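Local coordinates for protein macrophage migration inhibitory factor (PDB 2WKB) that is a macrophage migration inhibitory factor family protein that assembles as a trimer of alpha/beta subunits, at residues 78-81 against 82-86. Residues are numbered along the deposited sequence; the frame is centred on the assembly and turned at random.
Sequences DKIT and KILSN
D78 and K82 form a salt bridge one turn apart on helix 73-88. K82 NZ meets D78 OD1 at 2.6 Å, through the syn lone pair of D78 OD1, the one facing OD2. D78 OD2 stays farther off, 4.0 Å from K82 NZ, so one oxygen carries the bond. The lysine chain folds back to get there. It is bent at chi2 (-75°) and again at chi4 (-91°). Nearer the backbone, K82 CG passes 3.2 Å from D78 O. D78 CG stands opposite its own backbone N (chi1 -176°), and this swings the carboxylate out to the ammonium group.

The buried side of the same turns is apolar and is made by I80, I83 and L84. I80 and L84 run alongside each other in the same direction, with I80 CG2 3.9 Å from L84 CD1. K79 comes from the exposed flank and lies roughly perpendicular to I83. Its side chain meets I83 through the aliphatic part alone, K79 CG to I83 CD1 at 3.9 Å.

Successive backbone bonds hold these side chains at helical spacing: K82 N to D78 O, I83 N to K79 O, L84 N to I80 O and S85 N to T81 O. S85 OG lies 3.2 Å from both T81 O and K82 O, and its one proton could go to either. T81 OG1 turns back to A77 O, which satisfies the buried hydroxyl.

Helix 73-88 is the crossover of the beta-alpha-beta unit between strands 58-63 and 95-100. I80 and L84 pack on V60, while I83 and K79 face A26 of helix 13-31. F114 of a second subunit packs on D78, and its O accepts a weak hydrogen bond from K82 NZ. The ion pair thus lies at a subunit boundary, and the carboxylate probably favours the charged form of K82 and steadies its ammonium group beside the neighbouring chain.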
loop_
_atom_site.group_PDB
_atom_site.type_symbol
_atom_site.label_atom_id
_atom_site.label_comp_id
_atom_site.label_asym_id
_atom_site.label_seq_id
_atom_site.Cartn_x
_atom_site.Cartn_y
_atom_site.Cartn_z
ATOM N N ASP E 78 -21.203 5.736 -3.541
ATOM C CA ASP E 78 -21.955 6.993 -3.554
ATOM C C ASP E 78 -21.873 7.584 -2.132
ATOM O O ASP E 78 -21.518 8.749 -1.963
ATOM C CB ASP E 78 -23.379 6.707 -3.966
ATOM C CG ASP E 78 -24.261 7.990 -4.117
ATOM O OD1 ASP E 78 -23.910 9.092 -3.674
ATOM O OD2 ASP E 78 -25.330 7.878 -4.728
ATOM N N LYS E 79 -22.096 6.776 -1.103
ATOM C CA LYS E 79 -22.046 7.329 0.258
ATOM C C LYS E 79 -20.666 7.833 0.650
ATOM O O LYS E 79 -20.508 8.915 1.310
ATOM C CB LYS E 79 -22.492 6.332 1.305
ATOM C CG LYS E 79 -22.420 6.973 2.706
ATOM C CD LYS E 79 -23.569 8.081 2.884
ATOM C CE LYS E 79 -23.740 8.602 4.370
ATOM N NZ LYS E 79 -24.801 9.675 4.344
ATOM N N ILE E 80 -19.647 7.064 0.312
ATOM C CA ILE E 80 -18.269 7.501 0.598
ATOM C C ILE E 80 -17.928 8.819 -0.141
ATOM O O ILE E 80 -17.247 9.718 0.432
ATOM C CB ILE E 80 -17.274 6.342 0.271
ATOM C CG1 ILE E 80 -17.483 5.214 1.300
ATOM C CG2 ILE E 80 -15.751 6.845 0.288
ATOM C CD1 ILE E 80 -16.691 3.904 0.934
ATOM N N THR E 81 -18.335 8.907 -1.397
ATOM C CA THR E 81 -18.058 10.142 -2.174
ATOM C C THR E 81 -18.679 11.342 -1.404
ATOM O O THR E 81 -18.003 12.424 -1.251
ATOM C CB THR E 81 -18.600 10.048 -3.589
ATOM O OG1 THR E 81 -17.958 8.956 -4.254
ATOM C CG2 THR E 81 -18.328 11.331 -4.427
ATOM N N LYS E 82 -19.898 11.188 -0.952
ATOM C CA LYS E 82 -20.581 12.261 -0.178
ATOM C C LYS E 82 -19.900 12.642 1.123
ATOM O O LYS E 82 -19.653 13.851 1.390
ATOM C CB LYS E 82 -22.043 11.919 0.126
ATOM C CG LYS E 82 -22.837 11.565 -1.066
ATOM C CD LYS E 82 -23.230 12.713 -1.936
ATOM C CE LYS E 82 -24.577 12.343 -2.626
ATOM N NZ LYS E 82 -24.421 11.652 -3.974
ATOM N N ILE E 83 -19.508 11.638 1.906
ATOM C CA ILE E 83 -18.713 11.876 3.090
ATOM C C ILE E 83 -17.393 12.633 2.781
ATOM O O ILE E 83 -17.011 13.626 3.476
ATOM C CB ILE E 83 -18.366 10.549 3.813
ATOM C CG1 ILE E 83 -19.641 9.918 4.412
ATOM C CG2 ILE E 83 -17.250 10.769 4.888
ATOM C CD1 ILE E 83 -19.454 8.405 4.847
ATOM N N LEU E 84 -16.662 12.215 1.765
ATOM C CA LEU E 84 -15.385 12.919 1.529
ATOM C C LEU E 84 -15.575 14.343 0.940
ATOM O O LEU E 84 -14.808 15.273 1.264
ATOM C CB LEU E 84 -14.522 12.127 0.539
ATOM C CG LEU E 84 -14.154 10.756 1.040
ATOM C CD1 LEU E 84 -13.465 10.013 -0.126
ATOM C CD2 LEU E 84 -13.205 10.848 2.233
ATOM N N SER E 85 -16.540 14.512 0.050
ATOM C CA SER E 85 -16.718 15.828 -0.510
ATOM C C SER E 85 -17.212 16.784 0.619
ATOM O O SER E 85 -16.847 17.968 0.620
ATOM C CB SER E 85 -17.646 15.807 -1.723
ATOM O OG SER E 85 -18.921 15.458 -1.296
ATOM N N ASN E 86 -17.964 16.270 1.589
ATOM C CA ASN E 86 -18.334 17.028 2.788
ATOM C C ASN E 86 -17.121 17.363 3.657
ATOM O O ASN E 86 -16.782 18.562 3.839
ATOM C CB ASN E 86 -19.496 16.329 3.572
ATOM C CG ASN E 86 -19.882 17.075 4.887
ATOM O OD1 ASN E 86 -19.836 18.308 4.940
ATOM N ND2 ASN E 86 -20.261 16.316 5.939
#